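Local coordinates for protein Co-type Nitrile Hydratase beta subunit (Pseudomonas putida, PDB 3QYH) that forms, as the beta subunit of a cobalt-type nitrile hydratase, part of an enzyme that hydrates nitriles to the corresponding amides, at residues 46-49 / 50-53. Numbering follows the deposited sequence.
Sequences FNLD and EFRH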
loop_
_atom_site.group_PDB
_atom_site.type_symbol
_atom_site.label_atom_id
_atom_site.label_comp_id
_atom_site.label_asym_id
_atom_site.label_seq_id
_atom_site.Cartn_x
_atom_site.Cartn_y
_atom_site.Cartn_z
ATOM N N PHE B 46 3.514 11.159 15.245
ATOM C CA PHE B 46 3.159 11.756 13.964
ATOM C C PHE B 46 2.025 10.909 13.430
ATOM O O PHE B 46 1.766 9.838 13.971
ATOM C CB PHE B 46 4.358 11.774 12.999
ATOM C CG PHE B 46 5.077 10.439 12.874
ATOM C CD1 PHE B 46 4.537 9.414 12.131
ATOM C CD2 PHE B 46 6.275 10.219 13.525
ATOM C CE1 PHE B 46 5.197 8.174 12.021
ATOM C CE2 PHE B 46 6.942 9.001 13.434
ATOM C CZ PHE B 46 6.408 7.973 12.666
ATOM N N ASN B 47 1.310 11.399 12.418
ATOM C CA ASN B 47 0.283 10.578 11.780
ATOM C C ASN B 47 0.796 10.016 10.459
ATOM O O ASN B 47 1.893 10.351 10.029
ATOM C CB ASN B 47 -1.052 11.331 11.641
ATOM C CG ASN B 47 -0.984 12.505 10.667
ATOM O OD1 ASN B 47 -0.350 12.420 9.615
ATOM N ND2 ASN B 47 -1.661 13.604 11.007
ATOM N N LEU B 48 0.016 9.154 9.819
ATOM C CA LEU B 48 0.495 8.426 8.666
ATOM C C LEU B 48 0.649 9.359 7.460
ATOM O O LEU B 48 1.509 9.150 6.619
ATOM C CB LEU B 48 -0.472 7.280 8.331
ATOM C CG LEU B 48 0.027 6.254 7.323
ATOM C CD1 LEU B 48 1.323 5.613 7.817
ATOM C CD2 LEU B 48 -1.059 5.195 7.093
ATOM N N ASP B 49 -0.189 10.384 7.379
ATOM C CA ASP B 49 -0.083 11.334 6.274
ATOM C C ASP B 49 1.225 12.112 6.370
ATOM O O ASP B 49 1.898 12.336 5.358
ATOM C CB ASP B 49 -1.295 12.278 6.228
ATOM C CG ASP B 49 -2.625 11.514 6.197
ATOM O OD1 ASP B 49 -3.374 11.590 7.191
ATOM O OD2 ASP B 49 -2.903 10.820 5.194
ATOM N N GLU B 50 1.591 12.516 7.585
ATOM C CA GLU B 50 2.856 13.197 7.787
ATOM C C GLU B 50 3.997 12.252 7.424
ATOM O O GLU B 50 5.023 12.671 6.880
ATOM C CB GLU B 50 3.008 13.627 9.244
ATOM C CG GLU B 50 2.007 14.682 9.667
ATOM C CD GLU B 50 2.078 15.012 11.155
ATOM O OE1 GLU B 50 2.046 14.088 11.971
ATOM O OE2 GLU B 50 2.140 16.213 11.502
ATOM N N PHE B 51 3.822 10.987 7.776
ATOM C CA PHE B 51 4.849 9.972 7.522
ATOM C C PHE B 51 5.075 9.878 6.022
ATOM O O PHE B 51 6.220 9.970 5.542
ATOM C CB PHE B 51 4.424 8.614 8.125
ATOM C CG PHE B 51 5.328 7.468 7.767
ATOM C CD1 PHE B 51 5.047 6.669 6.665
ATOM C CD2 PHE B 51 6.443 7.186 8.533
ATOM C CE1 PHE B 51 5.887 5.601 6.331
ATOM C CE2 PHE B 51 7.290 6.132 8.199
ATOM C CZ PHE B 51 7.009 5.333 7.111
ATOM N N ARG B 52 3.994 9.731 5.262
ATOM C CA ARG B 52 4.137 9.643 3.799
ATOM C C ARG B 52 4.828 10.873 3.231
ATOM O O ARG B 52 5.696 10.760 2.369
ATOM C CB ARG B 52 2.784 9.478 3.110
ATOM C CG ARG B 52 2.078 8.157 3.419
ATOM C CD ARG B 52 1.003 7.871 2.370
ATOM N NE ARG B 52 0.390 6.557 2.577
ATOM C CZ ARG B 52 -0.701 6.365 3.309
ATOM N NH1 ARG B 52 -1.304 7.401 3.888
ATOM N NH2 ARG B 52 -1.189 5.147 3.459
ATOM N N HIS B 53 4.437 12.059 3.700
ATOM C CA HIS B 53 4.969 13.281 3.111
ATOM C C HIS B 53 6.434 13.515 3.489
ATOM O O HIS B 53 7.169 14.193 2.776
ATOM C CB HIS B 53 4.109 14.497 3.496
ATOM C CG HIS B 53 4.491 15.747 2.765
ATOM N ND1 HIS B 53 4.609 15.800 1.389
ATOM C CD2 HIS B 53 4.781 16.993 3.218
ATOM C CE1 HIS B 53 4.963 17.021 1.030
ATOM N NE2 HIS B 53 5.064 17.765 2.117
HETATM O O HOH W 1 -1.632 10.229 3.163
#
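Asn47 and Glu50 trade side-chain-to-backbone hydrogen bonds at the start of helix 48-56, the reciprocal pattern of a capping box. Asn47 suits the N-cap because its short amide can fold back over the first turn: with CG between the backbone N and the carbonyl carbon (chi1 67°), OD1 accepts from Glu50 N at 2.8 Å, almost in line with its own C=O. With alanine in place of this residue, Glu50 N is likely to lose its acceptor and Ala174 O its amide donor.

Glu50 is long enough to return the bond. Its CB lies 3.5 Å from Asn47 O, its CG passes 3.3 Å from Asn47 OD1, and CD comes close to Asn47 OD1 and N. At the tip, Glu50 OE1 accepts from Asn47 N at 2.8 Å through its anti lone pair and lies beside Phe46 CA and CB, while OE2 pairs with Lys83.

One turn on, Leu48 CG gives apolar cover to one face of the Arg52 guanidinium, offset toward its rim. Asp49 turns its charge to Arg52: OD2 forms a long salt bridge, 4.0 Å, with Arg52 NH1, which also pairs with an acidic side chain of the chain of another protein, and a water accepting from NH1 and donating to OD2 bridges the gap. Arg52 NE and NH2 bond to a modified side chain of that chain. The Arg52 side chain comes within about 5 Å of the bound cobalt(III) ion.

Phe46, in the loop just before the helix, brings CE1 to Phe51 CD2 at 3.8 Å. Large apolar rings suit this buried side, where both pack against helices 28-43 and 68-82, whereas Asp49 touches helix 171-174.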